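Local coordinates for microtubule-associated protein 1 light chain 3 (Plasmodium falciparum, PDB 4EOY) that is an Atg8-family ubiquitin-like protein that binds an Atg3 peptide and is probably attached to membrane lipid through Atg3-dependent conjugation, at residues I36-R41 and M119-E124; H70-A75 and R86-F91. The protein carries 3 engineered substitutions. All coordinates share one frame; numbering follows the deposited sequence.

Contact 1: residues I36-R41 and M119-E124. Engineered in segment 36-41: Ile36 (natural residue Cys). Engineered in segment 119-124: Ser123 (natural residue Cys).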
ATOM      1  N   ILE A  36      -3.022   0.790   0.269  1.00 27.05           N
ATOM      2  CA  ILE A  36      -2.460   2.123   0.007  1.00 31.49           C
ATOM      3  C   ILE A  36      -3.555   3.188  -0.091  1.00 31.15           C
ATOM      4  O   ILE A  36      -4.574   2.994  -0.769  1.00 39.74           O
ATOM      5  CB  ILE A  36      -1.645   2.162  -1.291  1.00 31.01           C
ATOM      6  CG1 ILE A  36      -1.165   3.588  -1.577  1.00 30.23           C
ATOM      7  CG2 ILE A  36      -2.495   1.734  -2.457  1.00 36.46           C
ATOM      8  CD1 ILE A  36      -0.012   3.643  -2.537  1.00 30.80           C
ATOM      9  N   GLU A  37      -3.338   4.323   0.555  1.00 21.89           N
ATOM     10  CA  GLU A  37      -4.353   5.379   0.593  1.00 20.88           C
ATOM     11  C   GLU A  37      -3.771   6.746   0.275  1.00 19.35           C
ATOM     12  O   GLU A  37      -2.657   7.078   0.686  1.00 15.06           O
ATOM     13  CB  GLU A  37      -4.999   5.405   1.971  1.00 27.12           C
ATOM     14  CG  GLU A  37      -6.516   5.434   1.935  1.00 34.88           C
ATOM     15  CD  GLU A  37      -7.136   4.068   1.701  1.00 39.27           C
ATOM     16  OE1 GLU A  37      -6.867   3.138   2.500  1.00 36.43           O
ATOM     17  OE2 GLU A  37      -7.908   3.937   0.726  1.00 35.89           O
ATOM     18  N   ARG A  38      -4.532   7.528  -0.480  1.00 20.65           N
ATOM     19  CA  ARG A  38      -4.174   8.883  -0.854  1.00 21.32           C
ATOM     20  C   ARG A  38      -4.461   9.817   0.304  1.00 26.74           C
ATOM     21  O   ARG A  38      -5.575   9.816   0.832  1.00 26.25           O
ATOM     22  CB  ARG A  38      -5.030   9.309  -2.048  1.00 25.37           C
ATOM     23  CG  ARG A  38      -4.624  10.616  -2.700  1.00 22.13           C
ATOM     24  CD  ARG A  38      -5.362  10.750  -4.020  1.00 23.17           C
ATOM     25  NE  ARG A  38      -5.132  12.027  -4.698  1.00 22.89           N
ATOM     26  CZ  ARG A  38      -5.952  13.070  -4.671  1.00 25.19           C
ATOM     27  NH1 ARG A  38      -7.094  13.051  -3.982  1.00 31.65           N
ATOM     28  NH2 ARG A  38      -5.634  14.148  -5.362  1.00 37.25           N
ATOM     29  N   ALA A  39      -3.471  10.634   0.671  1.00 23.89           N
ATOM     30  CA  ALA A  39      -3.501  11.355   1.945  1.00 26.16           C
ATOM     31  C   ALA A  39      -3.664  12.867   1.817  1.00 32.48           C
ATOM     32  O   ALA A  39      -3.844  13.556   2.829  1.00 30.20           O
ATOM     33  CB  ALA A  39      -2.244  11.052   2.731  1.00 24.15           C
ATOM     34  N   ASN A  40      -3.561  13.389   0.598  1.00 32.46           N
ATOM     35  CA  ASN A  40      -3.874  14.801   0.348  1.00 30.97           C
ATOM     36  C   ASN A  40      -4.502  15.017  -1.026  1.00 32.83           C
ATOM     37  O   ASN A  40      -4.608  14.090  -1.833  1.00 31.71           O
ATOM     38  CB  ASN A  40      -2.649  15.703   0.569  1.00 24.08           C
ATOM     39  CG  ASN A  40      -1.680  15.702  -0.595  1.00 26.49           C
ATOM     40  OD1 ASN A  40      -1.436  14.683  -1.243  1.00 43.34           O
ATOM     41  ND2 ASN A  40      -1.071  16.851  -0.829  1.00 33.19           N
ATOM     42  N   ARG A  41      -4.943  16.247  -1.246  1.00 30.47           N
ATOM     43  CA  ARG A  41      -5.571  16.659  -2.482  1.00 37.47           C
ATOM     44  C   ARG A  41      -4.565  17.378  -3.376  1.00 38.99           C
ATOM     45  O   ARG A  41      -4.148  18.485  -3.074  1.00 30.10           O
ATOM     46  CB  ARG A  41      -6.744  17.582  -2.157  1.00 38.71           C
ATOM     47  CG  ARG A  41      -7.710  16.957  -1.156  1.00 36.50           C
ATOM     48  CD  ARG A  41      -9.042  17.677  -1.132  1.00 37.11           C
ATOM     49  NE  ARG A  41      -9.992  17.049  -0.220  1.00 29.19           N
ATOM     50  CZ  ARG A  41     -10.676  15.946  -0.495  1.00 38.00           C
ATOM     51  NH1 ARG A  41     -10.511  15.312  -1.657  1.00 37.23           N
ATOM     52  NH2 ARG A  41     -11.521  15.461   0.408  1.00 41.93           N
ATOM     53  N   MET A 119      -0.829   2.297   4.482  1.00 17.35           N
ATOM     54  CA  MET A 119       0.215   3.216   4.040  1.00 21.25           C
ATOM     55  C   MET A 119      -0.397   4.316   3.183  1.00 21.93           C
ATOM     56  O   MET A 119      -1.399   4.101   2.484  1.00 22.08           O
ATOM     57  CB  MET A 119       1.285   2.459   3.258  1.00 26.93           C
ATOM     58  CG  MET A 119       2.078   1.489   4.126  1.00 23.90           C
ATOM     59  SD  MET A 119       3.434   0.805   3.176  1.00 36.23           S
ATOM     60  CE  MET A 119       4.542   2.215   3.029  1.00 33.38           C
ATOM     61  N   GLU A 120       0.174   5.508   3.248  1.00 21.53           N
ATOM     62  CA  GLU A 120      -0.449   6.653   2.588  1.00 20.11           C
ATOM     63  C   GLU A 120       0.528   7.395   1.737  1.00 17.67           C
ATOM     64  O   GLU A 120       1.712   7.417   2.037  1.00 18.17           O
ATOM     65  CB  GLU A 120      -1.034   7.607   3.636  1.00 26.68           C
ATOM     66  CG  GLU A 120      -2.169   7.000   4.448  1.00 27.39           C
ATOM     67  CD  GLU A 120      -2.727   7.951   5.473  1.00 37.00           C
ATOM     68  OE1 GLU A 120      -1.915   8.546   6.210  1.00 53.21           O
ATOM     69  OE2 GLU A 120      -3.973   8.097   5.552  1.00 40.51           O
ATOM     70  N   TYR A 121       0.042   7.994   0.657  1.00 17.44           N
ATOM     71  CA  TYR A 121       0.893   8.805  -0.187  1.00 19.03           C
ATOM     72  C   TYR A 121       0.359  10.220  -0.236  1.00 19.87           C
ATOM     73  O   TYR A 121      -0.855  10.459  -0.159  1.00 17.47           O
ATOM     74  CB  TYR A 121       1.066   8.228  -1.597  1.00 20.73           C
ATOM     75  CG  TYR A 121      -0.191   8.032  -2.441  1.00 23.11           C
ATOM     76  CD1 TYR A 121      -0.663   9.028  -3.276  1.00 23.46           C
ATOM     77  CD2 TYR A 121      -0.845   6.815  -2.464  1.00 31.62           C
ATOM     78  CE1 TYR A 121      -1.772   8.834  -4.075  1.00 21.61           C
ATOM     79  CE2 TYR A 121      -1.967   6.614  -3.254  1.00 30.38           C
ATOM     80  CZ  TYR A 121      -2.432   7.633  -4.048  1.00 26.71           C
ATOM     81  OH  TYR A 121      -3.545   7.403  -4.831  1.00 21.60           O
ATOM     82  N   SER A 122       1.310  11.144  -0.327  1.00 21.02           N
ATOM     83  CA  SER A 122       1.046  12.544  -0.390  1.00 22.24           C
ATOM     84  C   SER A 122       1.992  13.203  -1.382  1.00 19.79           C
ATOM     85  O   SER A 122       3.069  12.686  -1.647  1.00 20.18           O
ATOM     86  CB  SER A 122       1.245  13.164   0.978  1.00 21.54           C
ATOM     87  OG  SER A 122       0.897  14.532   0.925  1.00 22.10           O
ATOM     88  N   SER A 123       1.576  14.339  -1.922  1.00 19.80           N
ATOM     89  CA  SER A 123       2.472  15.176  -2.743  1.00 25.35           C
ATOM     90  C   SER A 123       3.401  16.043  -1.874  1.00 27.00           C
ATOM     91  O   SER A 123       4.375  16.603  -2.380  1.00 33.99           O
ATOM     92  CB  SER A 123       1.659  16.075  -3.671  1.00 27.32           C
ATOM     93  OG  SER A 123       0.791  16.925  -2.929  1.00 27.96           O
ATOM     94  N   GLU A 124       3.099  16.140  -0.577  1.00 30.81           N
ATOM     95  CA  GLU A 124       3.892  16.935   0.373  1.00 30.23           C
ATOM     96  C   GLU A 124       4.544  16.035   1.410  1.00 30.84           C
ATOM     97  O   GLU A 124       4.031  14.958   1.749  1.00 31.09           O
ATOM     98  CB  GLU A 124       3.005  17.964   1.086  1.00 33.30           C
ATOM     99  CG  GLU A 124       2.319  18.966   0.159  1.00 32.45           C
ATOM    100  CD  GLU A 124       1.479  20.008   0.897  1.00 49.63           C
ATOM    101  OE1 GLU A 124       1.532  20.053   2.147  1.00 68.64           O
ATOM    102  OE2 GLU A 124       0.757  20.794   0.232  1.00 51.80           O
TER
HETATM  103  O   HOH W   1      -5.972   9.314   3.906  1.00 26.43           O

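Contact 2: residues H70-A75 and R86-F91. With ACT (acetate ion), chain H.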
ATOM      1  N   HIS A  70       3.785   2.385  -9.503  1.00 27.80           N
ATOM      2  CA  HIS A  70       2.349   2.074  -9.559  1.00 23.99           C
ATOM      3  C   HIS A  70       1.514   3.334  -9.526  1.00 26.82           C
ATOM      4  O   HIS A  70       0.634   3.541 -10.386  1.00 28.14           O
ATOM      5  CB  HIS A  70       1.977   1.108  -8.442  1.00 21.11           C
ATOM      6  CG  HIS A  70       0.525   0.691  -8.434  1.00 20.89           C
ATOM      7  ND1 HIS A  70       0.000  -0.153  -9.351  1.00 22.78           N
ATOM      8  CD2 HIS A  70      -0.516   1.021  -7.562  1.00 25.54           C
ATOM      9  CE1 HIS A  70      -1.312  -0.340  -9.098  1.00 23.70           C
ATOM     10  NE2 HIS A  70      -1.631   0.376  -7.999  1.00 30.71           N
ATOM     11  N   ILE A  71       1.791   4.214  -8.562  1.00 26.75           N
ATOM     12  CA  ILE A  71       0.983   5.431  -8.406  1.00 24.36           C
ATOM     13  C   ILE A  71       1.056   6.319  -9.655  1.00 28.19           C
ATOM     14  O   ILE A  71       0.085   7.006 -10.005  1.00 32.10           O
ATOM     15  CB  ILE A  71       1.404   6.245  -7.175  1.00 22.78           C
ATOM     16  CG1 ILE A  71       1.099   5.456  -5.895  1.00 25.67           C
ATOM     17  CG2 ILE A  71       0.681   7.595  -7.147  1.00 19.25           C
ATOM     18  CD1 ILE A  71       1.928   5.872  -4.684  1.00 20.78           C
ATOM     19  N   ASN A  72       2.202   6.285 -10.333  1.00 25.81           N
ATOM     20  CA  ASN A  72       2.426   7.114 -11.508  1.00 27.18           C
ATOM     21  C   ASN A  72       2.087   6.468 -12.857  1.00 29.07           C
ATOM     22  O   ASN A  72       2.260   7.098 -13.882  1.00 28.19           O
ATOM     23  CB  ASN A  72       3.871   7.614 -11.505  1.00 23.24           C
ATOM     24  CG  ASN A  72       4.110   8.654 -10.440  1.00 22.03           C
ATOM     25  OD1 ASN A  72       3.260   9.502 -10.188  1.00 19.45           O
ATOM     26  ND2 ASN A  72       5.262   8.590  -9.800  1.00 23.52           N
ATOM     27  N   GLN A  73       1.602   5.229 -12.839  1.00 36.49           N
ATOM     28  CA  GLN A  73       1.251   4.490 -14.054  1.00 34.90           C
ATOM     29  C   GLN A  73      -0.248   4.371 -14.182  1.00 33.37           C
ATOM     30  O   GLN A  73      -0.944   4.200 -13.179  1.00 38.67           O
ATOM     31  CB  GLN A  73       1.846   3.075 -14.032  1.00 31.83           C
ATOM     32  CG  GLN A  73       3.317   3.040 -14.397  1.00 42.65           C
ATOM     33  CD  GLN A  73       3.948   1.681 -14.170  1.00 41.28           C
ATOM     34  OE1 GLN A  73       3.253   0.665 -14.093  1.00 29.78           O
ATOM     35  NE2 GLN A  73       5.277   1.660 -14.051  1.00 43.75           N
ATOM     36  N   SER A  74      -0.743   4.460 -15.415  1.00 36.47           N
ATOM     37  CA  SER A  74      -2.141   4.150 -15.709  1.00 28.49           C
ATOM     38  C   SER A  74      -2.225   3.338 -16.985  1.00 28.89           C
ATOM     39  O   SER A  74      -1.312   3.366 -17.810  1.00 27.10           O
ATOM     40  CB  SER A  74      -2.990   5.426 -15.816  1.00 29.77           C
ATOM     41  OG  SER A  74      -2.611   6.250 -16.903  1.00 32.58           O
ATOM     42  N   ALA A  75      -3.330   2.614 -17.130  1.00 31.19           N
ATOM     43  CA  ALA A  75      -3.563   1.763 -18.292  1.00 36.99           C
ATOM     44  C   ALA A  75      -3.675   2.569 -19.591  1.00 30.85           C
ATOM     45  O   ALA A  75      -4.379   3.578 -19.661  1.00 27.64           O
ATOM     46  CB  ALA A  75      -4.811   0.911 -18.073  1.00 33.32           C
ATOM     47  N   ARG A  86       6.050  12.060 -11.303  1.00 32.55           N
ATOM     48  CA  ARG A  86       5.596  13.000 -10.274  1.00 34.25           C
ATOM     49  C   ARG A  86       6.332  12.664  -8.982  1.00 37.81           C
ATOM     50  O   ARG A  86       6.678  11.497  -8.742  1.00 30.64           O
ATOM     51  CB  ARG A  86       4.106  12.847 -10.026  1.00 33.51           C
ATOM     52  CG  ARG A  86       3.208  13.127 -11.218  1.00 38.10           C
ATOM     53  CD  ARG A  86       1.832  12.717 -10.793  1.00 32.29           C
ATOM     54  NE  ARG A  86       0.867  12.286 -11.725  1.00 33.88           N
ATOM     55  CZ  ARG A  86       0.587  11.382 -12.638  1.00 32.54           C
ATOM     56  NH1 ARG A  86      -0.324  11.895 -13.425  1.00 34.98           N
ATOM     57  NH2 ARG A  86       0.798  10.076 -12.663  1.00 36.91           N
ATOM     58  N   THR A  87       6.578  13.687  -8.161  1.00 44.86           N
ATOM     59  CA  THR A  87       7.182  13.495  -6.841  1.00 34.37           C
ATOM     60  C   THR A  87       6.118  12.976  -5.864  1.00 29.36           C
ATOM     61  O   THR A  87       5.034  13.547  -5.758  1.00 23.85           O
ATOM     62  CB  THR A  87       7.855  14.796  -6.306  1.00 39.86           C
ATOM     63  OG1 THR A  87       8.283  14.600  -4.953  1.00 47.69           O
ATOM     64  CG2 THR A  87       6.908  15.972  -6.318  1.00 38.36           C
ATOM     65  N   ILE A  88       6.434  11.873  -5.181  1.00 29.47           N
ATOM     66  CA  ILE A  88       5.546  11.265  -4.188  1.00 28.52           C
ATOM     67  C   ILE A  88       6.267  11.112  -2.850  1.00 25.89           C
ATOM     68  O   ILE A  88       7.445  10.791  -2.810  1.00 22.03           O
ATOM     69  CB  ILE A  88       5.063   9.873  -4.638  1.00 30.47           C
ATOM     70  CG1 ILE A  88       4.341   9.970  -5.988  1.00 38.54           C
ATOM     71  CG2 ILE A  88       4.147   9.252  -3.590  1.00 25.23           C
ATOM     72  CD1 ILE A  88       3.964   8.620  -6.573  1.00 33.39           C
ATOM     73  N   TYR A  89       5.550  11.361  -1.762  1.00 24.97           N
ATOM     74  CA  TYR A  89       6.044  11.055  -0.429  1.00 26.66           C
ATOM     75  C   TYR A  89       5.159  10.001   0.204  1.00 27.48           C
ATOM     76  O   TYR A  89       3.927  10.129   0.184  1.00 26.84           O
ATOM     77  CB  TYR A  89       6.027  12.305   0.436  1.00 26.21           C
ATOM     78  CG  TYR A  89       6.942  13.390  -0.066  1.00 27.53           C
ATOM     79  CD1 TYR A  89       8.276  13.428   0.295  1.00 23.86           C
ATOM     80  CD2 TYR A  89       6.461  14.388  -0.914  1.00 30.85           C
ATOM     81  CE1 TYR A  89       9.109  14.439  -0.161  1.00 28.02           C
ATOM     82  CE2 TYR A  89       7.282  15.393  -1.378  1.00 25.15           C
ATOM     83  CZ  TYR A  89       8.599  15.420  -1.000  1.00 26.86           C
ATOM     84  OH  TYR A  89       9.411  16.431  -1.460  1.00 37.80           O
ATOM     85  N   LEU A  90       5.790   8.962   0.749  1.00 26.49           N
ATOM     86  CA  LEU A  90       5.077   7.828   1.347  1.00 32.01           C
ATOM     87  C   LEU A  90       5.128   7.827   2.883  1.00 29.99           C
ATOM     88  O   LEU A  90       6.144   8.205   3.495  1.00 25.38           O
ATOM     89  CB  LEU A  90       5.661   6.521   0.826  1.00 37.97           C
ATOM     90  CG  LEU A  90       5.501   6.298  -0.687  1.00 45.63           C
ATOM     91  CD1 LEU A  90       6.252   5.043  -1.121  1.00 49.61           C
ATOM     92  CD2 LEU A  90       4.026   6.210  -1.068  1.00 39.36           C
ATOM     93  N   PHE A  91       4.039   7.375   3.494  1.00 22.07           N
ATOM     94  CA  PHE A  91       3.900   7.406   4.942  1.00 24.34           C
ATOM     95  C   PHE A  91       3.300   6.145   5.525  1.00 25.68           C
ATOM     96  O   PHE A  91       2.340   5.601   4.989  1.00 28.27           O
ATOM     97  CB  PHE A  91       3.033   8.594   5.346  1.00 25.70           C
ATOM     98  CG  PHE A  91       3.602   9.916   4.931  1.00 23.08           C
ATOM     99  CD1 PHE A  91       3.396  10.404   3.650  1.00 24.08           C
ATOM    100  CD2 PHE A  91       4.366  10.666   5.821  1.00 26.11           C
ATOM    101  CE1 PHE A  91       3.928  11.614   3.259  1.00 25.83           C
ATOM    102  CE2 PHE A  91       4.903  11.881   5.439  1.00 23.70           C
ATOM    103  CZ  PHE A  91       4.690  12.356   4.162  1.00 26.29           C
TER
HETATM  104  C   ACT H 202       9.884   8.723   0.651  1.00 40.43           C
HETATM  105  O   ACT H 202       8.860   8.206   1.148  1.00 46.29           O
HETATM  106  OXT ACT H 202      10.132   9.947   0.774  1.00 50.88           O
HETATM  107  CH3 ACT H 202      10.847   7.852  -0.103  1.00 27.07           C

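Contact 1: residues I36-R41 and M119-E124
CG of Tyr121 is set between its own backbone N and carbonyl carbon (chi1 59°), and the phenol ring beyond it reaches over to Ile36 and Arg38 of the neighbouring strand. CG of Arg38 is anti to the backbone N (chi1 -171°), which puts it near the ring, 3.6 Å from CE1 of Tyr121; the chain then crosses the ring at a slant. CA of Arg38 stands over one face, 3.9 Å from the centroid of the Tyr121 ring and close to its normal, a CH-pi contact. At the edge, CG1 of the engineered Ile36 is in the ring plane. CD1 of Ile36 comes to 3.3 Å from CD2 of Tyr121, and the two side chains cross at about a right angle. The strands themselves run parallel: Glu37 N donates to Met119 O, Tyr121 N to Glu37 O and Ala39 N to Tyr121 O, at 2.7 to 2.9 Å. Just past strand 36-38, CB of Ala39 packs 3.8 Å from CB of Glu120, whose side chain lies on the sheet face opposite Tyr121.

Past the strand ends, Asn40 carries on the pairing with its side chain. Its ND2 donates almost straight (176°) to OG of the engineered Ser123 at 2.8 Å, and OG lies in the amide plane. Its OD1 accepts from Ser123 N at 3.1 Å, the donor standing above the carbonyl plane. Ser122 OG accepts from Glu124 N, an ST turn.

The polar ends of Tyr121, Arg38 and Glu37 have partners elsewhere: Tyr121 OH hydrogen-bonds to Pro45 O, Arg38 NE to Leu44 O, and Glu37 forms a salt bridge with Lys50. Two bonds hold the Asn40 amide, one from a backbone N and one to an engineered hydroxyl, so in this construct a side chain extends the pairing beyond the strands.

Contact 2: residues H70-A75 and R86-F91
Mixed helix-to-sheet packing, an aliphatic cluster beside an Asn72-Arg86 pair, joins the C-terminal part of helix 60-72 to strand 89-92 and the loop leading into it. In the aliphatic cluster, the CB atoms of Ile71 and Ile88 both point toward the opposite segment, and the side chains cross at a slant. CD1 of Ile88 meets both Ile71 and Asn72. It lies 3.5 Å from CG2 of Ile71, tighter than usual van der Waals contact. The same methyl carbon meets Asn72 tip to tip, 3.5 Å from its ND2. On the strand itself, CD2 of Leu90 approaches CD1 of Ile71 more loosely, at 4.2 Å.

Asn72 and Arg86 slide past each other in opposite directions, with amide and guanidinium planes 31° apart. CG of Arg86 is anti to its carbonyl carbon (chi1 -61°), and the chain then runs extended to NE, passing OD1 of Asn72, which is 3.5 Å from CB of Arg86. Asn72 ND2 donates to Arg86 O at 3.4 Å, a weak bond with an N-H...O angle of 140°. These two polar residues account for more than half of the buried surface, yet they contribute chiefly by van der Waals contact, with one weak bond between them.

Ile71, Ile88 and Leu90 all also touch Tyr121 of strand 117-122. On the strand, Leu90 N donates to an acetate ion, probably from the crystallisation liquor, with Leu90 N to acetate O at 3.2 Å. A helix laid on one face of a mixed sheet, its aliphatic side chains meeting those of the strands, is characteristic of the ubiquitin fold shared by the Atg8 family.

How the contacts relate
Both contacts are partly buried and reach the same mixed sheet, where strands 117-122 and 89-92 are neighbours. Contact 1 joins strands within the sheet, while contact 2 sets a helix against its face; their chemistry differs accordingly, with regular backbone bonding in the first and, in the second, aliphatic packing, the Asn72-Arg86 packing and one weak bond. The buried surface follows suit, 524 Å² against 281 Å². Their centres are about 9 Å apart. Probable hydrogen bonds from Phe91 N to Glu120 O (2.7 Å) and from Tyr89 N to Ser122 O (2.8 Å) link them directly. In sequence, contact 2 is nested within the loop closed by contact 1.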